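Long-range contacts in putative short-chain dehydrogenase/reductase (Burkholderia xenovorans, PDB 5JY1), which binds NAD and probably works as an oxidoreductase of the short-chain dehydrogenase/reductase family, perhaps reducing 3-oxoacyl-[acyl-carrier-protein] substrates: residues I94-A99 with R145-Y150; V189-P194 with G248-V253. One frame throughout, in Å; residues are numbered along the deposited sequence. Where two conformers were deposited one is given.

How the contacts relate
Both contacts join neighbouring strands of the parallel Rossmann-type sheet and follow one another along the chain without nesting or crossing. Contact 1 closes first: strand 94-97 leads through helix 113-141 to strand 144-149, laid beside it. The chain then passes through helices 153-156 and 162-182 to strand 187-194, which adds to the other side of 144-149; N148 N and O are probably bonded there to N190 O and I192 N, which puts the two contacts edge to edge. Contact 2 closes the last loop, with helices 199-207, 211-217 and 227-239, bringing in strand 250-253 as the outermost strand of the sheet within this chain. Both contacts reach NAD near the carboxyl ends of their strands.

Contact 1 (I94-A99 with R145-Y150); sequences ILVNNA and RIVNFY. With NAD (nicotinamide-adenine-dinucleotide), chain E.
N97 ND2 donates to N148 OD1 across 2.8 Å, in an almost straight bond (176° at the hydrogen) that lies in the amide plane of N97. The two side chains run side by side, pointing the same way, with their amides turned 30° apart. In N97, CG stands anti to the carbonyl carbon (chi1 -67°), which lays the amide alongside its neighbour against helix 113-141; N148 uses its other branch, ND2, to reach T175 OG1. Alongside this pair the backbones form a parallel ladder. L95 N donates to R145 O at 2.9 Å, L95 O accepts V147 N at 2.8 Å, and N97 N donates to V147 O at 3.0 Å. CA-H groups of I94, I146 and V96 lean on the same three carbonyls. These are the fourth and fifth strands of the Rossmann fold in chain order, central in the sheet, and N97-N98-A99 matches the first three residues of the Asn-Asn-Ala-Gly motif of classical short-chain dehydrogenases, with F100 following. On the face of I94 and V96, which helix 25-36 covers through F34, V96 and V147 pack flank to flank. The F149 ring was deposited in two conformers; in the one described, V96 CG1 meets its edge in plane, 3.4 Å from CE2, N97 O also lies at that edge, and N98 OD1 stands over one face, toward its rim. Where the strands diverge, a water takes over: it donates to N97 O at 2.9 Å and accepts F149 N at 3.2 Å. One residue further, N98 O receives the ribose hydroxyl O3D of NAD at 3.0 Å, while N98 N and A99 N both meet T20 OG1. F149 O is bonded to K168 NZ, which also holds NAD.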
loop_
_atom_site.group_PDB
_atom_site.type_symbol
_atom_site.label_atom_id
_atom_site.label_comp_id
_atom_site.label_asym_id
_atom_site.label_seq_id
_atom_site.Cartn_x
_atom_site.Cartn_y
_atom_site.Cartn_z
ATOM N N ILE A 94 -12.301 -2.950 -25.249
ATOM C CA ILE A 94 -11.061 -3.011 -24.477
ATOM C C ILE A 94 -10.180 -1.834 -24.872
ATOM O O ILE A 94 -9.889 -1.649 -26.060
ATOM C CB ILE A 94 -10.305 -4.329 -24.740
ATOM C CG1 ILE A 94 -11.148 -5.552 -24.366
ATOM C CG2 ILE A 94 -8.927 -4.319 -24.053
ATOM C CD1 ILE A 94 -10.760 -6.800 -25.160
ATOM N N LEU A 95 -9.716 -1.064 -23.889
ATOM C CA LEU A 95 -8.796 0.046 -24.130
ATOM C C LEU A 95 -7.517 -0.165 -23.330
ATOM O O LEU A 95 -7.579 -0.407 -22.121
ATOM C CB LEU A 95 -9.432 1.383 -23.745
ATOM C CG LEU A 95 -8.514 2.609 -23.760
ATOM C CD1 LEU A 95 -8.095 2.978 -25.181
ATOM C CD2 LEU A 95 -9.208 3.797 -23.084
ATOM N N VAL A 96 -6.366 -0.077 -24.002
ATOM C CA VAL A 96 -5.060 -0.185 -23.354
ATOM C C VAL A 96 -4.299 1.111 -23.602
ATOM O O VAL A 96 -4.002 1.449 -24.756
ATOM C CB VAL A 96 -4.261 -1.393 -23.871
ATOM C CG1 VAL A 96 -2.898 -1.472 -23.171
ATOM C CG2 VAL A 96 -5.048 -2.670 -23.667
ATOM N N ASN A 97 -3.982 1.833 -22.523
ATOM C CA ASN A 97 -3.330 3.143 -22.605
ATOM C C ASN A 97 -1.846 2.944 -22.329
ATOM O O ASN A 97 -1.406 2.924 -21.179
ATOM C CB ASN A 97 -3.979 4.129 -21.638
ATOM C CG ASN A 97 -5.401 4.471 -22.044
ATOM O OD1 ASN A 97 -5.645 4.895 -23.175
ATOM N ND2 ASN A 97 -6.348 4.263 -21.142
ATOM N N ASN A 98 -1.075 2.807 -23.396
ATOM C CA ASN A 98 0.296 2.338 -23.301
ATOM C C ASN A 98 1.332 3.329 -23.821
ATOM O O ASN A 98 2.489 3.258 -23.392
ATOM C CB ASN A 98 0.412 0.991 -24.043
ATOM C CG ASN A 98 1.827 0.601 -24.356
ATOM O OD1 ASN A 98 2.484 -0.083 -23.567
ATOM N ND2 ASN A 98 2.301 1.001 -25.532
ATOM N N ALA A 99 0.948 4.269 -24.687
ATOM C CA ALA A 99 1.908 5.140 -25.359
ATOM C C ALA A 99 2.776 5.909 -24.361
ATOM O O ALA A 99 2.331 6.297 -23.280
ATOM C CB ALA A 99 1.171 6.121 -26.275
ATOM N N ARG A 145 -13.407 -2.984 -20.572
ATOM C CA ARG A 145 -12.157 -3.278 -19.877
ATOM C C ARG A 145 -11.165 -2.188 -20.234
ATOM O O ARG A 145 -10.848 -2.000 -21.414
ATOM C CB ARG A 145 -11.594 -4.651 -20.271
ATOM C CG ARG A 145 -12.520 -5.808 -19.973
ATOM C CD ARG A 145 -12.484 -6.149 -18.484
ATOM N NE ARG A 145 -13.232 -7.357 -18.156
ATOM C CZ ARG A 145 -14.537 -7.408 -17.901
ATOM N NH1 ARG A 145 -15.285 -6.308 -17.937
ATOM N NH2 ARG A 145 -15.095 -8.581 -17.606
ATOM N N ILE A 146 -10.683 -1.459 -19.227
ATOM C CA ILE A 146 -9.662 -0.440 -19.432
ATOM C C ILE A 146 -8.415 -0.872 -18.676
ATOM O O ILE A 146 -8.489 -1.189 -17.483
ATOM C CB ILE A 146 -10.147 0.948 -18.972
ATOM C CG1 ILE A 146 -11.367 1.358 -19.813
ATOM C CG2 ILE A 146 -9.022 1.989 -19.089
ATOM C CD1 ILE A 146 -12.041 2.662 -19.371
ATOM N N VAL A 147 -7.282 -0.906 -19.376
ATOM C CA VAL A 147 -5.994 -1.312 -18.804
ATOM C C VAL A 147 -5.056 -0.123 -18.932
ATOM O O VAL A 147 -4.659 0.239 -20.048
ATOM C CB VAL A 147 -5.400 -2.535 -19.524
ATOM C CG1 VAL A 147 -4.142 -3.035 -18.800
ATOM C CG2 VAL A 147 -6.429 -3.663 -19.680
ATOM N N ASN A 148 -4.687 0.479 -17.802
ATOM C CA ASN A 148 -3.728 1.573 -17.800
ATOM C C ASN A 148 -2.362 1.054 -17.368
ATOM O O ASN A 148 -2.245 -0.002 -16.752
ATOM C CB ASN A 148 -4.190 2.699 -16.870
ATOM C CG ASN A 148 -5.448 3.365 -17.369
ATOM O OD1 ASN A 148 -5.677 3.430 -18.577
ATOM N ND2 ASN A 148 -6.278 3.859 -16.450
ATOM N N PHE A 149 -1.314 1.787 -17.732
ATOM C CA PHE A 149 0.051 1.409 -17.391
ATOM C C PHE A 149 0.685 2.492 -16.534
ATOM O O PHE A 149 0.707 3.663 -16.920
ATOM C CB PHE A 149 0.892 1.161 -18.644
ATOM C CG PHE A 149 0.674 -0.194 -19.253
ATOM C CD1 PHE A 149 1.399 -1.285 -18.815
ATOM C CD2 PHE A 149 -0.273 -0.383 -20.239
ATOM C CE1 PHE A 149 1.200 -2.544 -19.361
ATOM C CE2 PHE A 149 -0.473 -1.639 -20.796
ATOM C CZ PHE A 149 0.265 -2.720 -20.357
ATOM N N TYR A 150 1.191 2.102 -15.369
ATOM C CA TYR A 150 1.963 3.038 -14.565
ATOM C C TYR A 150 3.345 2.416 -14.398
ATOM O O TYR A 150 3.786 1.671 -15.283
ATOM C CB TYR A 150 1.241 3.381 -13.247
ATOM C CG TYR A 150 1.298 2.361 -12.125
ATOM C CD1 TYR A 150 0.637 1.141 -12.223
ATOM C CD2 TYR A 150 1.973 2.649 -10.940
ATOM C CE1 TYR A 150 0.680 0.218 -11.177
ATOM C CE2 TYR A 150 2.022 1.750 -9.905
ATOM C CZ TYR A 150 1.379 0.537 -10.024
ATOM O OH TYR A 150 1.441 -0.349 -8.985
HETATM P PA NAD E . 8.302 2.192 -25.971
HETATM O O1A NAD E . 9.126 3.443 -25.930
HETATM O O2A NAD E . 9.095 0.954 -26.368
HETATM O O5B NAD E . 6.995 2.369 -26.996
HETATM C C5B NAD E . 6.305 3.566 -26.908
HETATM C C4B NAD E . 5.244 3.606 -28.082
HETATM O O4B NAD E . 4.517 4.661 -27.938
HETATM C C3B NAD E . 6.016 3.785 -29.436
HETATM O O3B NAD E . 5.531 2.885 -30.385
HETATM C C2B NAD E . 5.716 5.217 -29.809
HETATM O O2B NAD E . 5.871 5.436 -31.295
HETATM C C1B NAD E . 4.472 5.353 -29.391
HETATM N N9A NAD E . 4.120 6.752 -29.229
HETATM C C8A NAD E . 4.920 7.716 -28.768
HETATM N N7A NAD E . 4.241 8.846 -28.777
HETATM C C5A NAD E . 3.017 8.584 -29.244
HETATM C C6A NAD E . 1.924 9.425 -29.460
HETATM N N6A NAD E . 1.643 10.842 -29.274
HETATM N N1A NAD E . 0.800 8.925 -29.938
HETATM C C2A NAD E . 0.718 7.582 -30.221
HETATM N N3A NAD E . 1.776 6.760 -30.023
HETATM C C4A NAD E . 2.937 7.288 -29.521
HETATM O O3 NAD E . 7.627 1.987 -24.478
HETATM P PN NAD E . 7.599 0.651 -23.542
HETATM O O1N NAD E . 8.965 0.466 -22.900
HETATM O O2N NAD E . 7.214 -0.630 -24.305
HETATM O O5D NAD E . 6.518 0.966 -22.327
HETATM C C5D NAD E . 5.123 0.932 -22.623
HETATM C C4D NAD E . 4.300 1.335 -21.355
HETATM O O4D NAD E . 4.739 0.670 -20.288
HETATM C C3D NAD E . 4.543 2.819 -21.060
HETATM O O3D NAD E . 3.432 3.406 -20.576
HETATM C C2D NAD E . 5.647 2.780 -19.975
HETATM O O2D NAD E . 5.610 4.080 -19.254
HETATM C C1D NAD E . 5.305 1.748 -19.233
HETATM N N1N NAD E . 6.435 1.155 -18.535
HETATM C C2N NAD E . 7.317 0.353 -19.188
HETATM C C3N NAD E . 8.404 -0.213 -18.517
HETATM C C7N NAD E . 9.393 -1.102 -19.235
HETATM O O7N NAD E . 10.227 -1.738 -18.607
HETATM N N7N NAD E . 9.367 -1.204 -20.641
HETATM C C4N NAD E . 8.580 0.046 -17.182
HETATM C C5N NAD E . 7.703 0.836 -16.527
HETATM C C6N NAD E . 6.612 1.397 -17.207
HETATM O O HOH W 1 -2.048 4.696 -18.925
#

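Contact 2 (V189-P194 with G248-V253); sequences VNAIAP and GETLHV. With NAD (nicotinamide-adenine-dinucleotide), chain E.
N190 reaches across to E249 with CB and the OD1 branch of its amide, at the start of the parallel pairing that adds the last strand, 250-253, to the Rossmann sheet. Its CB rests 3.7 Å from E249 O. CG, anti to the carbonyl carbon (chi1 -65°), brings the amide up to the backbone nitrogens of G248 and E249. At the tip, OD1 accepts E249 N at 2.9 Å, the donor tilted 21° from the carbonyl plane; G248 N is near too, but its angle is poor and its hydrogen bond goes to V189 O at 2.7 Å. The other branch, ND2, is hydrogen-bonded to V246 O. G248 has a positive phi (77°), a backbone shape that favours glycine. From here the ladder takes over: A191 N to E249 O, L251 N to A191 O, A193 N to L251 O and V253 N to A193 O, this last donor standing above the carbonyl plane. On the face of I192, L251 and V253, I192 CG2 meets V253 CG2 at 3.7 Å, the two side chains crossing at a slant, with helix 227-239 lying over L251 and V253. On that of A191, A193 and H252, A193 CB touches H252 CD2 at 3.8 Å, and H252 NE2 is held by E155 OE1. Segment 248-253 also faces the second subunit: E249 OE1 accepts N of H252 of that subunit, and the same bond is returned the other way. At the far end P194 sets its ring beside the nicotinamide end of NAD, CG lying 4.0 Å from N1N, and P194 O lies 2.9 Å from C4N of the nicotinamide, a very close carbon-oxygen approach.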
loop_
_atom_site.group_PDB
_atom_site.type_symbol
_atom_site.label_atom_id
_atom_site.label_comp_id
_atom_site.label_asym_id
_atom_site.label_seq_id
_atom_site.Cartn_x
_atom_site.Cartn_y
_atom_site.Cartn_z
ATOM N N VAL A 189 -11.574 -1.112 -14.538
ATOM C CA VAL A 189 -10.435 -0.241 -14.805
ATOM C C VAL A 189 -9.327 -0.648 -13.844
ATOM O O VAL A 189 -9.510 -0.586 -12.623
ATOM C CB VAL A 189 -10.773 1.253 -14.619
ATOM C CG1 VAL A 189 -9.671 2.138 -15.185
ATOM C CG2 VAL A 189 -12.127 1.627 -15.252
ATOM N N ASN A 190 -8.193 -1.076 -14.390
ATOM C CA ASN A 190 -7.068 -1.567 -13.601
ATOM C C ASN A 190 -5.774 -1.025 -14.198
ATOM O O ASN A 190 -5.740 -0.584 -15.347
ATOM C CB ASN A 190 -7.058 -3.104 -13.570
ATOM C CG ASN A 190 -8.269 -3.680 -12.851
ATOM O OD1 ASN A 190 -8.325 -3.688 -11.617
ATOM N ND2 ASN A 190 -9.241 -4.178 -13.616
ATOM N N ALA A 191 -4.694 -1.071 -13.418
ATOM C CA ALA A 191 -3.421 -0.537 -13.878
ATOM C C ALA A 191 -2.321 -1.573 -13.681
ATOM O O ALA A 191 -2.252 -2.226 -12.638
ATOM C CB ALA A 191 -3.055 0.769 -13.144
ATOM N N ILE A 192 -1.467 -1.715 -14.692
ATOM C CA ILE A 192 -0.326 -2.627 -14.647
ATOM C C ILE A 192 0.950 -1.806 -14.540
ATOM O O ILE A 192 1.110 -0.800 -15.240
ATOM C CB ILE A 192 -0.280 -3.524 -15.902
ATOM C CG1 ILE A 192 -1.446 -4.519 -15.893
ATOM C CG2 ILE A 192 1.077 -4.228 -16.020
ATOM C CD1 ILE A 192 -1.540 -5.340 -17.177
ATOM N N ALA A 193 1.857 -2.246 -13.667
ATOM C CA ALA A 193 3.215 -1.713 -13.573
ATOM C C ALA A 193 4.163 -2.760 -14.151
ATOM O O ALA A 193 4.592 -3.688 -13.445
ATOM C CB ALA A 193 3.581 -1.385 -12.121
ATOM N N PRO A 194 4.494 -2.670 -15.426
ATOM C CA PRO A 194 5.296 -3.712 -16.071
ATOM C C PRO A 194 6.775 -3.375 -16.094
ATOM O O PRO A 194 7.155 -2.207 -15.967
ATOM C CB PRO A 194 4.724 -3.725 -17.493
ATOM C CG PRO A 194 4.500 -2.214 -17.748
ATOM C CD PRO A 194 4.061 -1.641 -16.390
ATOM N N GLY A 248 -10.136 -1.562 -10.136
ATOM C CA GLY A 248 -9.445 -0.590 -9.302
ATOM C C GLY A 248 -8.117 -1.060 -8.760
ATOM O O GLY A 248 -7.580 -0.425 -7.843
ATOM N N GLU A 249 -7.562 -2.139 -9.306
ATOM C CA GLU A 249 -6.352 -2.730 -8.760
ATOM C C GLU A 249 -5.115 -2.278 -9.521
ATOM O O GLU A 249 -5.185 -1.834 -10.668
ATOM C CB GLU A 249 -6.446 -4.259 -8.804
ATOM C CG GLU A 249 -7.318 -4.845 -7.700
ATOM C CD GLU A 249 -6.674 -4.682 -6.334
ATOM O OE1 GLU A 249 -5.970 -5.609 -5.888
ATOM O OE2 GLU A 249 -6.846 -3.614 -5.710
ATOM N N THR A 250 -3.974 -2.389 -8.844
ATOM C CA THR A 250 -2.658 -2.230 -9.440
ATOM C C THR A 250 -1.955 -3.579 -9.367
ATOM O O THR A 250 -2.021 -4.251 -8.337
ATOM C CB THR A 250 -1.836 -1.169 -8.694
ATOM O OG1 THR A 250 -1.885 -1.433 -7.278
ATOM C CG2 THR A 250 -2.375 0.222 -8.973
ATOM N N LEU A 251 -1.319 -3.995 -10.457
ATOM C CA LEU A 251 -0.620 -5.275 -10.467
ATOM C C LEU A 251 0.769 -5.077 -11.056
ATOM O O LEU A 251 0.915 -4.519 -12.151
ATOM C CB LEU A 251 -1.392 -6.343 -11.264
ATOM C CG LEU A 251 -0.802 -7.753 -11.153
ATOM C CD1 LEU A 251 -1.018 -8.336 -9.757
ATOM C CD2 LEU A 251 -1.386 -8.665 -12.234
ATOM N N HIS A 252 1.786 -5.522 -10.321
ATOM C CA HIS A 252 3.144 -5.490 -10.837
ATOM C C HIS A 252 3.397 -6.724 -11.689
ATOM O O HIS A 252 3.174 -7.851 -11.236
ATOM C CB HIS A 252 4.148 -5.429 -9.686
ATOM C CG HIS A 252 4.002 -4.200 -8.839
ATOM N ND1 HIS A 252 3.099 -4.120 -7.804
ATOM C CD2 HIS A 252 4.623 -2.999 -8.895
ATOM C CE1 HIS A 252 3.179 -2.921 -7.245
ATOM N NE2 HIS A 252 4.098 -2.223 -7.888
ATOM N N VAL A 253 3.886 -6.505 -12.914
ATOM C CA VAL A 253 4.228 -7.595 -13.835
ATOM C C VAL A 253 5.693 -7.419 -14.211
ATOM O O VAL A 253 6.026 -6.843 -15.257
ATOM C CB VAL A 253 3.305 -7.605 -15.070
ATOM C CG1 VAL A 253 3.571 -8.856 -15.920
ATOM C CG2 VAL A 253 1.849 -7.592 -14.637
HETATM P PA NAD E . 8.302 2.192 -25.971
HETATM O O1A NAD E . 9.126 3.443 -25.930
HETATM O O2A NAD E . 9.095 0.954 -26.368
HETATM O O5B NAD E . 6.995 2.369 -26.996
HETATM C C5B NAD E . 6.305 3.566 -26.908
HETATM C C4B NAD E . 5.244 3.606 -28.082
HETATM O O4B NAD E . 4.517 4.661 -27.938
HETATM C C3B NAD E . 6.016 3.785 -29.436
HETATM O O3B NAD E . 5.531 2.885 -30.385
HETATM C C2B NAD E . 5.716 5.217 -29.809
HETATM O O2B NAD E . 5.871 5.436 -31.295
HETATM C C1B NAD E . 4.472 5.353 -29.391
HETATM N N9A NAD E . 4.120 6.752 -29.229
HETATM C C8A NAD E . 4.920 7.716 -28.768
HETATM N N7A NAD E . 4.241 8.846 -28.777
HETATM C C5A NAD E . 3.017 8.584 -29.244
HETATM C C6A NAD E . 1.924 9.425 -29.460
HETATM N N6A NAD E . 1.643 10.842 -29.274
HETATM N N1A NAD E . 0.800 8.925 -29.938
HETATM C C2A NAD E . 0.718 7.582 -30.221
HETATM N N3A NAD E . 1.776 6.760 -30.023
HETATM C C4A NAD E . 2.937 7.288 -29.521
HETATM O O3 NAD E . 7.627 1.987 -24.478
HETATM P PN NAD E . 7.599 0.651 -23.542
HETATM O O1N NAD E . 8.965 0.466 -22.900
HETATM O O2N NAD E . 7.214 -0.630 -24.305
HETATM O O5D NAD E . 6.518 0.966 -22.327
HETATM C C5D NAD E . 5.123 0.932 -22.623
HETATM C C4D NAD E . 4.300 1.335 -21.355
HETATM O O4D NAD E . 4.739 0.670 -20.288
HETATM C C3D NAD E . 4.543 2.819 -21.060
HETATM O O3D NAD E . 3.432 3.406 -20.576
HETATM C C2D NAD E . 5.647 2.780 -19.975
HETATM O O2D NAD E . 5.610 4.080 -19.254
HETATM C C1D NAD E . 5.305 1.748 -19.233
HETATM N N1N NAD E . 6.435 1.155 -18.535
HETATM C C2N NAD E . 7.317 0.353 -19.188
HETATM C C3N NAD E . 8.404 -0.213 -18.517
HETATM C C7N NAD E . 9.393 -1.102 -19.235
HETATM O O7N NAD E . 10.227 -1.738 -18.607
HETATM N N7N NAD E . 9.367 -1.204 -20.641
HETATM C C4N NAD E . 8.580 0.046 -17.182
HETATM C C5N NAD E . 7.703 0.836 -16.527
HETATM C C6N NAD E . 6.612 1.397 -17.207
#